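Local coordinates for HRDC domain-containing protein (Bifidobacterium adolescentis ATCC 15703, PDB 3CYM), which is uncharacterised but resembles ribonuclease D, and probably binds nucleic acid and trims it as a 3'-5' exonuclease, at residues A45-G50 with L102-G107; G50-H55 with D155-P160; M228-A233 with K269-N274; R238-R243 with S262-V267. All blocks are in the same frame, centred on the assembly; numbering follows the deposited sequence.

Interaction 1: residues A45-G50 with L102-G107. With NA (sodium ion), chain B.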
# COMPACT_ATOMS: atom_id res chain seq x y z
N ALA A 45 -9.43 -0.67 -7.07
CA ALA A 45 -8.51 -1.09 -8.12
C ALA A 45 -7.85 -2.40 -7.76
O ALA A 45 -7.59 -2.69 -6.59
CB ALA A 45 -7.45 -0.03 -8.36
N GLU A 46 -7.56 -3.20 -8.79
CA GLU A 46 -6.83 -4.44 -8.60
C GLU A 46 -5.45 -4.36 -9.24
O GLU A 46 -5.28 -3.75 -10.29
CB GLU A 46 -7.60 -5.63 -9.17
CG GLU A 46 -9.00 -5.84 -8.58
CD GLU A 46 -9.04 -5.88 -7.06
OE1 GLU A 46 -8.22 -6.58 -6.44
OE2 GLU A 46 -9.91 -5.21 -6.46
N ARG A 47 -4.47 -4.99 -8.59
CA ARG A 47 -3.12 -5.05 -9.13
C ARG A 47 -2.54 -6.46 -9.05
O ARG A 47 -2.93 -7.27 -8.21
CB ARG A 47 -2.21 -4.01 -8.48
CG ARG A 47 -2.14 -4.06 -6.98
CD ARG A 47 -1.65 -2.72 -6.43
NE ARG A 47 -2.61 -1.66 -6.71
CZ ARG A 47 -3.59 -1.28 -5.89
NH1 ARG A 47 -4.41 -0.31 -6.25
NH2 ARG A 47 -3.75 -1.87 -4.70
N ALA A 48 -1.60 -6.76 -9.93
CA ALA A 48 -1.04 -8.09 -10.02
C ALA A 48 0.25 -8.20 -9.20
O ALA A 48 1.29 -8.62 -9.72
CB ALA A 48 -0.80 -8.45 -11.47
N SER A 49 0.17 -7.80 -7.93
CA SER A 49 1.30 -7.82 -6.99
C SER A 49 1.76 -9.25 -6.76
O SER A 49 0.94 -10.16 -6.65
CB SER A 49 0.90 -7.19 -5.66
OG SER A 49 -0.12 -7.94 -5.02
N GLY A 50 3.08 -9.44 -6.68
CA GLY A 50 3.64 -10.78 -6.56
C GLY A 50 3.89 -11.40 -7.92
O GLY A 50 4.72 -12.31 -8.04
N LEU A 102 -4.93 5.22 0.56
CA LEU A 102 -3.50 5.34 0.27
C LEU A 102 -3.00 4.25 -0.69
O LEU A 102 -1.96 4.41 -1.34
CB LEU A 102 -2.69 5.35 1.57
CG LEU A 102 -2.34 6.71 2.23
CD1 LEU A 102 -3.25 7.88 1.82
CD2 LEU A 102 -2.26 6.57 3.76
N GLN A 103 -3.75 3.15 -0.77
CA GLN A 103 -3.44 2.06 -1.69
C GLN A 103 -3.77 2.36 -3.16
O GLN A 103 -2.97 2.05 -4.04
CB GLN A 103 -4.14 0.77 -1.24
CG GLN A 103 -3.20 -0.33 -0.72
CD GLN A 103 -2.19 0.16 0.31
OE1 GLN A 103 -0.98 0.07 0.09
NE2 GLN A 103 -2.67 0.67 1.44
N ASP A 104 -4.94 2.94 -3.43
CA ASP A 104 -5.40 3.13 -4.81
C ASP A 104 -5.24 4.53 -5.39
O ASP A 104 -5.30 4.70 -6.61
CB ASP A 104 -6.87 2.71 -4.97
CG ASP A 104 -7.11 1.28 -4.54
OD1 ASP A 104 -6.23 0.42 -4.72
OD2 ASP A 104 -8.21 1.02 -4.01
N LEU A 105 -5.04 5.53 -4.54
CA LEU A 105 -4.87 6.90 -5.03
C LEU A 105 -3.62 7.13 -5.90
O LEU A 105 -3.70 7.90 -6.87
CB LEU A 105 -4.97 7.93 -3.90
CG LEU A 105 -6.36 8.23 -3.30
CD1 LEU A 105 -6.20 9.00 -2.00
CD2 LEU A 105 -7.29 8.98 -4.24
N PRO A 106 -2.46 6.50 -5.58
CA PRO A 106 -1.33 6.71 -6.49
C PRO A 106 -1.56 6.20 -7.91
O PRO A 106 -1.17 6.87 -8.88
CB PRO A 106 -0.19 5.93 -5.82
CG PRO A 106 -0.57 5.85 -4.40
CD PRO A 106 -2.06 5.67 -4.43
N GLY A 107 -2.21 5.04 -8.03
CA GLY A 107 -2.53 4.43 -9.32
C GLY A 107 -3.56 5.20 -10.11
O GLY A 107 -3.44 5.33 -11.32
NA NA B . -10.01 -4.88 -3.81
O HOH W 1 -7.91 -3.93 -4.30
O HOH W 2 -8.65 -6.94 -3.55
O HOH W 3 -4.88 2.37 -8.02
O HOH W 4 -9.59 -3.38 -2.04

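Interaction 2: residues G50-H55 with D155-P160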
# COMPACT_ATOMS: atom_id res chain seq x y z
N GLY A 50 3.08 -9.44 -6.68
CA GLY A 50 3.64 -10.78 -6.56
C GLY A 50 3.89 -11.40 -7.92
O GLY A 50 4.72 -12.31 -8.04
N PHE A 51 3.19 -10.91 -8.94
CA PHE A 51 3.29 -11.43 -10.31
C PHE A 51 3.99 -10.46 -11.27
O PHE A 51 5.07 -10.77 -11.79
CB PHE A 51 1.91 -11.79 -10.85
CG PHE A 51 1.22 -12.88 -10.08
CD1 PHE A 51 1.41 -14.22 -10.42
CD2 PHE A 51 0.36 -12.57 -9.02
CE1 PHE A 51 0.78 -15.23 -9.71
CE2 PHE A 51 -0.27 -13.57 -8.30
CZ PHE A 51 -0.07 -14.91 -8.65
N ARG A 52 3.36 -9.32 -11.52
CA ARG A 52 3.95 -8.27 -12.36
C ARG A 52 4.93 -7.42 -11.57
O ARG A 52 5.12 -7.65 -10.37
CB ARG A 52 2.85 -7.39 -12.98
CG ARG A 52 1.95 -8.11 -13.99
CD ARG A 52 2.77 -8.79 -15.06
NE ARG A 52 1.96 -9.64 -15.93
CZ ARG A 52 1.67 -9.36 -17.19
NH1 ARG A 52 0.92 -10.20 -17.90
NH2 ARG A 52 2.12 -8.25 -17.76
N TYR A 53 5.55 -6.44 -12.23
CA TYR A 53 6.62 -5.64 -11.63
C TYR A 53 6.22 -4.87 -10.37
O TYR A 53 6.68 -5.20 -9.27
CB TYR A 53 7.26 -4.69 -12.65
CG TYR A 53 8.28 -3.75 -12.04
CD1 TYR A 53 9.49 -4.23 -11.54
CD2 TYR A 53 8.03 -2.38 -11.96
CE1 TYR A 53 10.42 -3.37 -10.98
CE2 TYR A 53 8.96 -1.51 -11.39
CZ TYR A 53 10.15 -2.02 -10.91
OH TYR A 53 11.08 -1.17 -10.36
N GLY A 54 5.38 -3.85 -10.52
CA GLY A 54 5.08 -2.95 -9.42
C GLY A 54 3.61 -2.91 -9.06
O GLY A 54 2.99 -3.95 -8.85
N HIS A 55 3.07 -1.70 -9.00
CA HIS A 55 1.70 -1.50 -8.54
C HIS A 55 0.86 -0.80 -9.60
O HIS A 55 0.10 0.12 -9.31
CB HIS A 55 1.70 -0.75 -7.20
CG HIS A 55 2.63 -1.34 -6.19
ND1 HIS A 55 2.33 -2.49 -5.49
CD2 HIS A 55 3.88 -0.98 -5.79
CE1 HIS A 55 3.33 -2.80 -4.69
NE2 HIS A 55 4.29 -1.90 -4.85
N ASP A 155 -3.68 -13.06 -9.96
CA ASP A 155 -2.90 -12.35 -10.95
C ASP A 155 -3.86 -11.57 -11.84
O ASP A 155 -4.36 -12.11 -12.81
CB ASP A 155 -2.04 -13.29 -11.79
CG ASP A 155 -1.18 -12.55 -12.81
OD1 ASP A 155 -1.26 -11.31 -12.90
OD2 ASP A 155 -0.42 -13.20 -13.55
N TRP A 156 -4.08 -10.30 -11.51
CA TRP A 156 -5.08 -9.49 -12.22
C TRP A 156 -4.73 -9.14 -13.66
O TRP A 156 -5.56 -8.57 -14.38
CB TRP A 156 -5.45 -8.24 -11.42
CG TRP A 156 -6.19 -8.63 -10.19
CD1 TRP A 156 -5.68 -8.80 -8.93
CD2 TRP A 156 -7.58 -8.95 -10.11
NE1 TRP A 156 -6.68 -9.18 -8.06
CE2 TRP A 156 -7.85 -9.29 -8.76
CE3 TRP A 156 -8.63 -8.97 -11.04
CZ2 TRP A 156 -9.14 -9.64 -8.32
CZ3 TRP A 156 -9.92 -9.33 -10.59
CH2 TRP A 156 -10.15 -9.66 -9.25
N SER A 157 -3.52 -9.52 -14.09
CA SER A 157 -3.10 -9.36 -15.49
C SER A 157 -3.61 -10.47 -16.41
O SER A 157 -3.40 -10.41 -17.62
CB SER A 157 -1.58 -9.29 -15.59
OG SER A 157 -0.98 -10.54 -15.32
N TYR A 158 -4.27 -11.48 -15.84
CA TYR A 158 -4.82 -12.60 -16.60
C TYR A 158 -5.96 -12.11 -17.51
O TYR A 158 -6.90 -11.49 -17.04
CB TYR A 158 -5.34 -13.68 -15.64
CG TYR A 158 -5.50 -15.06 -16.25
CD1 TYR A 158 -6.65 -15.41 -16.96
CD2 TYR A 158 -4.50 -16.03 -16.09
CE1 TYR A 158 -6.79 -16.68 -17.53
CE2 TYR A 158 -4.63 -17.31 -16.66
CZ TYR A 158 -5.79 -17.63 -17.37
OH TYR A 158 -5.94 -18.88 -17.93
N ARG A 159 -5.83 -12.35 -18.81
CA ARG A 159 -6.91 -12.04 -19.77
C ARG A 159 -7.32 -13.30 -20.54
O ARG A 159 -6.46 -14.09 -20.90
CB ARG A 159 -6.53 -10.92 -20.74
CG ARG A 159 -6.20 -9.58 -20.11
CD ARG A 159 -7.44 -8.87 -19.60
NE ARG A 159 -7.12 -7.55 -19.04
CZ ARG A 159 -6.76 -7.32 -17.78
NH1 ARG A 159 -6.66 -8.32 -16.90
NH2 ARG A 159 -6.49 -6.08 -17.40
N PRO A 160 -8.63 -13.52 -20.76
CA PRO A 160 -9.75 -12.72 -20.26
C PRO A 160 -9.97 -12.96 -18.76
O PRO A 160 -9.63 -14.03 -18.26
CB PRO A 160 -10.94 -13.24 -21.07
CG PRO A 160 -10.56 -14.62 -21.45
CD PRO A 160 -9.08 -14.66 -21.58

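Interaction 3: residues M228-A233 with K269-N274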
# COMPACT_ATOMS: atom_id res chain seq x y z
N MET A 228 25.87 -7.47 6.56
CA MET A 228 26.10 -6.04 6.88
C MET A 228 27.48 -5.65 7.41
O MET A 228 27.86 -4.48 7.33
CB MET A 228 25.01 -5.54 7.83
CG MET A 228 23.92 -4.73 7.14
SD MET A 228 22.37 -4.69 8.06
CE MET A 228 22.87 -3.99 9.64
N ARG A 229 28.24 -6.60 7.95
CA ARG A 229 29.63 -6.36 8.36
C ARG A 229 30.58 -6.26 7.16
O ARG A 229 31.68 -5.71 7.26
CB ARG A 229 30.10 -7.46 9.31
CG ARG A 229 30.15 -8.87 8.69
CD ARG A 229 29.49 -9.90 9.59
NE ARG A 229 28.06 -9.65 9.72
CZ ARG A 229 27.37 -9.72 10.86
NH1 ARG A 229 26.07 -9.47 10.86
NH2 ARG A 229 27.98 -10.01 12.00
N ASP A 230 30.14 -6.80 6.03
CA ASP A 230 30.98 -6.99 4.85
C ASP A 230 30.52 -6.03 3.75
O ASP A 230 29.50 -6.27 3.09
CB ASP A 230 30.88 -8.46 4.41
CG ASP A 230 31.85 -8.83 3.31
OD1 ASP A 230 32.56 -7.94 2.77
OD2 ASP A 230 31.89 -10.03 2.96
N ARG A 231 31.27 -4.95 3.57
CA ARG A 231 30.91 -3.90 2.62
C ARG A 231 31.08 -4.31 1.16
O ARG A 231 30.38 -3.77 0.29
CB ARG A 231 31.65 -2.60 2.93
CG ARG A 231 31.61 -2.22 4.41
CD ARG A 231 31.74 -0.72 4.67
NE ARG A 231 32.92 -0.13 4.05
CZ ARG A 231 32.90 0.95 3.27
NH1 ARG A 231 31.77 1.58 3.01
NH2 ARG A 231 34.04 1.40 2.74
N GLN A 232 31.98 -5.25 0.88
CA GLN A 232 32.11 -5.83 -0.46
C GLN A 232 30.92 -6.71 -0.82
O GLN A 232 30.48 -6.74 -1.96
CB GLN A 232 33.42 -6.60 -0.64
CG GLN A 232 33.76 -6.89 -2.11
CD GLN A 232 35.09 -7.57 -2.32
OE1 GLN A 232 35.72 -7.41 -3.37
NE2 GLN A 232 35.54 -8.35 -1.33
N ALA A 233 30.40 -7.43 0.18
CA ALA A 233 29.16 -8.19 0.03
C ALA A 233 27.99 -7.25 -0.22
O ALA A 233 27.13 -7.53 -1.03
CB ALA A 233 28.91 -9.05 1.25
N LYS A 269 28.01 -13.54 0.04
CA LYS A 269 28.84 -14.27 1.00
C LYS A 269 30.01 -14.95 0.30
O LYS A 269 31.17 -14.74 0.67
CB LYS A 269 28.00 -15.33 1.71
CG LYS A 269 27.18 -14.83 2.88
CD LYS A 269 26.20 -15.93 3.27
CE LYS A 269 25.72 -15.80 4.70
NZ LYS A 269 24.99 -14.53 4.89
N ARG A 270 29.70 -15.72 -0.73
CA ARG A 270 30.68 -16.60 -1.36
C ARG A 270 31.63 -15.90 -2.33
O ARG A 270 32.76 -16.36 -2.51
CB ARG A 270 29.96 -17.73 -2.09
CG ARG A 270 29.35 -18.77 -1.18
CD ARG A 270 29.78 -20.14 -1.68
NE ARG A 270 28.71 -21.13 -1.63
CZ ARG A 270 28.71 -22.26 -2.32
NH1 ARG A 270 29.72 -22.56 -3.13
NH2 ARG A 270 27.69 -23.10 -2.21
N LYS A 271 31.17 -14.81 -2.94
CA LYS A 271 31.93 -14.05 -3.94
C LYS A 271 32.62 -14.91 -5.03
O LYS A 271 33.85 -15.02 -5.03
CB LYS A 271 32.95 -13.12 -3.26
CG LYS A 271 32.43 -12.40 -2.03
CD LYS A 271 33.47 -11.46 -1.48
CE LYS A 271 32.88 -10.54 -0.43
NZ LYS A 271 32.25 -11.31 0.66
N PRO A 272 31.83 -15.51 -5.94
CA PRO A 272 32.43 -16.26 -7.05
C PRO A 272 33.26 -15.36 -7.99
O PRO A 272 32.77 -14.33 -8.46
CB PRO A 272 31.21 -16.84 -7.78
CG PRO A 272 30.08 -15.92 -7.43
CD PRO A 272 30.36 -15.51 -6.01
N HIS A 273 34.51 -15.73 -8.23
CA HIS A 273 35.43 -14.90 -9.01
C HIS A 273 35.48 -15.34 -10.47
O HIS A 273 35.97 -14.61 -11.33
CB HIS A 273 36.84 -14.94 -8.41
CG HIS A 273 36.91 -14.44 -7.00
ND1 HIS A 273 36.96 -15.29 -5.91
CD2 HIS A 273 36.92 -13.18 -6.50
CE1 HIS A 273 37.01 -14.57 -4.80
NE2 HIS A 273 36.99 -13.29 -5.13
N ASN A 274 34.99 -16.55 -10.73
CA ASN A 274 34.95 -17.08 -12.08
C ASN A 274 33.67 -17.87 -12.39
O ASN A 274 32.79 -17.97 -11.54
CB ASN A 274 36.21 -17.92 -12.37
CG ASN A 274 36.41 -19.04 -11.38
OD1 ASN A 274 35.59 -19.95 -11.26
ND2 ASN A 274 37.54 -19.00 -10.69

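Interaction 4: residues R238-R243 with S262-V267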
# COMPACT_ATOMS: atom_id res chain seq x y z
N ARG A 238 23.94 -4.63 -3.57
CA ARG A 238 23.55 -3.42 -4.29
C ARG A 238 23.49 -3.63 -5.80
O ARG A 238 22.50 -3.27 -6.43
CB ARG A 238 24.51 -2.27 -3.98
CG ARG A 238 24.04 -0.93 -4.52
CD ARG A 238 24.93 0.21 -4.09
NE ARG A 238 26.34 -0.01 -4.44
CZ ARG A 238 27.30 0.90 -4.27
NH1 ARG A 238 28.55 0.60 -4.60
NH2 ARG A 238 27.02 2.10 -3.78
N ALA A 239 24.55 -4.21 -6.36
CA ALA A 239 24.68 -4.40 -7.80
C ALA A 239 23.65 -5.39 -8.35
O ALA A 239 23.05 -5.14 -9.40
CB ALA A 239 26.10 -4.84 -8.15
N LEU A 240 23.45 -6.49 -7.63
CA LEU A 240 22.45 -7.50 -7.98
C LEU A 240 21.01 -7.01 -7.88
O LEU A 240 20.22 -7.25 -8.79
CB LEU A 240 22.62 -8.76 -7.12
CG LEU A 240 23.77 -9.71 -7.48
CD1 LEU A 240 23.84 -10.75 -6.40
CD2 LEU A 240 23.57 -10.38 -8.83
N TRP A 241 20.67 -6.33 -6.78
CA TRP A 241 19.36 -5.72 -6.61
C TRP A 241 19.02 -4.77 -7.75
O TRP A 241 17.89 -4.77 -8.25
CB TRP A 241 19.25 -4.96 -5.28
CG TRP A 241 17.84 -4.48 -4.99
CD1 TRP A 241 16.90 -5.12 -4.23
CD2 TRP A 241 17.21 -3.27 -5.47
NE1 TRP A 241 15.73 -4.39 -4.20
CE2 TRP A 241 15.90 -3.25 -4.95
CE3 TRP A 241 17.64 -2.20 -6.28
CZ2 TRP A 241 14.99 -2.21 -5.22
CZ3 TRP A 241 16.74 -1.16 -6.56
CH2 TRP A 241 15.43 -1.17 -6.02
N THR A 242 20.00 -3.95 -8.13
CA THR A 242 19.82 -2.91 -9.14
C THR A 242 19.54 -3.51 -10.51
O THR A 242 18.56 -3.12 -11.17
CB THR A 242 21.06 -1.99 -9.22
OG1 THR A 242 21.29 -1.40 -7.94
CG2 THR A 242 20.86 -0.87 -10.25
N ARG A 243 20.37 -4.46 -10.93
CA ARG A 243 20.18 -5.10 -12.23
C ARG A 243 18.89 -5.92 -12.27
O ARG A 243 18.16 -5.87 -13.26
CB ARG A 243 21.40 -5.93 -12.63
CG ARG A 243 21.34 -6.50 -14.06
CD ARG A 243 20.99 -5.46 -15.13
NE ARG A 243 21.02 -6.06 -16.47
CZ ARG A 243 20.39 -5.59 -17.54
NH1 ARG A 243 19.63 -4.50 -17.49
NH2 ARG A 243 20.51 -6.25 -18.69
N SER A 262 17.70 -15.08 -1.31
CA SER A 262 18.64 -16.12 -0.86
C SER A 262 19.84 -16.23 -1.77
O SER A 262 20.96 -16.31 -1.28
CB SER A 262 17.96 -17.49 -0.79
OG SER A 262 16.77 -17.44 -0.03
N SER A 263 19.61 -16.24 -3.09
CA SER A 263 20.69 -16.30 -4.10
C SER A 263 21.61 -15.11 -4.00
O SER A 263 22.82 -15.29 -3.99
CB SER A 263 20.15 -16.38 -5.53
OG SER A 263 19.50 -17.61 -5.77
N ILE A 264 21.02 -13.91 -3.94
CA ILE A 264 21.74 -12.64 -3.76
C ILE A 264 22.67 -12.67 -2.53
O ILE A 264 23.87 -12.42 -2.65
CB ILE A 264 20.77 -11.42 -3.68
CG1 ILE A 264 20.09 -11.18 -5.03
CG2 ILE A 264 21.49 -10.15 -3.24
CD1 ILE A 264 18.96 -10.18 -4.99
N ILE A 265 22.10 -13.00 -1.36
CA ILE A 265 22.88 -13.12 -0.11
C ILE A 265 23.95 -14.21 -0.22
O ILE A 265 25.09 -14.01 0.18
CB ILE A 265 21.94 -13.34 1.12
CG1 ILE A 265 20.97 -12.15 1.30
CG2 ILE A 265 22.73 -13.60 2.40
CD1 ILE A 265 21.63 -10.81 1.55
N GLU A 266 23.58 -15.35 -0.80
CA GLU A 266 24.50 -16.47 -1.00
C GLU A 266 25.75 -16.09 -1.79
O GLU A 266 26.87 -16.39 -1.36
CB GLU A 266 23.78 -17.60 -1.73
CG GLU A 266 23.93 -18.94 -1.07
CD GLU A 266 23.43 -20.08 -1.94
OE1 GLU A 266 24.21 -21.02 -2.18
OE2 GLU A 266 22.25 -20.04 -2.38
N VAL A 267 25.56 -15.41 -2.92
CA VAL A 267 26.69 -15.03 -3.78
C VAL A 267 27.48 -13.84 -3.22
O VAL A 267 28.66 -13.67 -3.53
CB VAL A 267 26.28 -14.80 -5.26
CG1 VAL A 267 25.73 -16.06 -5.88
CG2 VAL A 267 25.26 -13.73 -5.37

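Interaction 1: residues A45-G50 with L102-G107
Arg47 and Asp104 meet because each side chain turns in from its backbone. Arg47 CG sits between the backbone N and the carbonyl carbon (chi1 55°), and a bend at chi3 brings the guanidinium back toward the helix. Asp104 CG is anti to its carbonyl carbon, beside the backbone N. The contact joins the end of strand 40-47 to helix 101-111 in an RNase H-like exonuclease fold. Strand and helix run nearly at right angles. Arg47 NH1 gives a straight hydrogen bond to Asp104 OD1, part of a salt bridge. Its modelled length of 2.5 Å is very short, so the exact value is doubtful. Asp104 comes in at the guanidinium edge, with the two planes 42° apart. Over one guanidinium face lies the carbonyl of Gln103, its O 3.5 Å from Arg47 NH1. A water adds a second link: it donates to Asp104 O at 2.8 Å and weakly accepts from Arg47 NH1.

Glu46 starts away from the helix, but its chain bends at chi2 and its carboxylate swings back nearer. Its OE2 binds the sodium ion at 2.7 Å, and Asp44 and Asp172 complete the protein ligands. The Asp104 side chain lies about 3 Å from another sodium ion. These four acids are consistent with the DEDD set of this exonuclease family. Ala45 packs beside Asp104, its CB 3.9 Å from Asp104 OD1.

Interaction 2: residues G50-H55 with D155-P160
Asp155, which packs on Phe51, starts a type I beta turn closed by Tyr158 N bonding to Asp155 O at 3.1 Å. It also forms an Asx turn, its OD1 accepting from Ser157 N at 3.1 Å. This turn meets an irregular loop that joins strands 40-47 and 57-65 of the exonuclease domain. Asp155 CB stands over the centre of the Phe51 ring in a CH-pi contact, 3.6 Å from the ring centroid. The carboxylate lies almost flat to the ring, the planes 9° apart, with Asp155 CG 3.6 Å from Phe51 CG. Asp155 CG is anti to the backbone N (chi1 -179°), which helps bring OD1 to the turn. OD1 is gripped from one face of its plane by Ser157 N and Ser157 OG.

Asp155 OD2 forms a salt bridge with Arg302 and a hydrogen bond with Tyr303. With an alanine here the Asx turn would probably be lost, Phe51 would lack its stacked carboxylate, and Arg302 and Tyr303 would miss this partner.

The neighbouring Arg52 reaches over Ser157. Its NE bonds to Tyr303 and its NH2 pairs with Asp252. Ser157 CB covers one guanidinium face, 3.5 Å from Arg52 NH1.

Interaction 3: residues M228-A233 with K269-N274
The Asp230 carboxylate is met by Lys271 NZ on the syn side of OD2, 24° out of its plane. Its other oxygen, OD1, faces the start of helix 231-250. The Gln232 amide lies next to the lysine chain, with NE2 3.6 Å from Lys271 CE. Another flat group, the His273 ring, has the carbonyl O of Lys271 over one face. The contact joins two helix ends in the helical HRDC region: the N-terminus of helix 231-250 and the C-terminus of helix 261-270.

Asp230 is the N-cap residue. Its OD1 takes weak bonds from Ala233 N at 3.4 Å and Gln232 N at 3.3 Å. OD2 accepts from Lys271 NZ at 2.7 Å, a hydrogen bond within a salt bridge. One carboxylate thus serves both a helix end and a charge. A leucine in its place would probably leave the first turn uncapped and Lys271 without its negative mate.

Lys271 leaves helical geometry with positive phi. Its chain runs extended and then bends at chi4 (57°), which turns NZ toward Asp230. NZ also bonds to Ala268 O, so the ammonium bridges the aspartate and the last turn of the helix just before it. Leu323 of helix 312-323 touches both Gln232 and the lysine. Ala233 flanks the charged end, its CB 4.1 Å from Lys271 NZ.

Interaction 4: residues R238-R243 with S262-V267
Leu240 and its partners Ile264 and Val267 meet by apolar packing alone. Leu240 CD1 does most of the touching. It presses on Val267 CG2 at 3.5 Å, tighter than usual for two carbons. The same methyl lies over the backbone of the facing helix, 3.9 Å from Ile264 CA. It also touches both branches of that isoleucine, and its distance to Ile264 CG2 is 4.0 Å. Leu240 CB lies 4.1 Å from Ile264 CG1. CG of the leucine is anti to its carbonyl carbon (chi1 -77°), and the chain then runs on with CD1 extended (chi2 173°), which carries this methyl out to the other helix. Val267 CG2, which sits between its own backbone N and carbonyl carbon, is the methyl that meets it; the two side chains approach at a slant.

No hydrogen bond passes between the segments. Thr242 OG1 donates to Arg238 O at 2.7 Å, and the same oxygen also takes the helical bond from Thr242 N.

The three touching residues are buried in the HRDC domain, a small helical unit. The middle of helix 231-250 packs here on much of the short helix 261-270. Ile264 also rests on Val237 and Arg244 of helix 231-250. Helix 312-323 approaches Leu240 through Trp315 and touches Ala239 through Ile318 and Ala322.

How the interactions relate
Interactions 1 and 2 belong to the exonuclease domain, share Gly50 and touch, with Ala48 CB 3.2 Å from Asp155 OD1. Interaction 1 is charged and partly buried, placed at the metal site. Interaction 2 is buried and mixes an aromatic face with a carboxylate, farther from the sodium. Interactions 3 and 4 hold the same two helices, 231-250 and 261-270. Interaction 4 is their buried apolar packing; interaction 3 is a partly buried salt bridge where the helix ends meet. The centres of interactions 3 and 4 are about 10 Å apart. Along the chain, interaction 4 is nested inside interaction 3. Interactions 2 and 4 come within about 6 Å at their nearest atoms without touching.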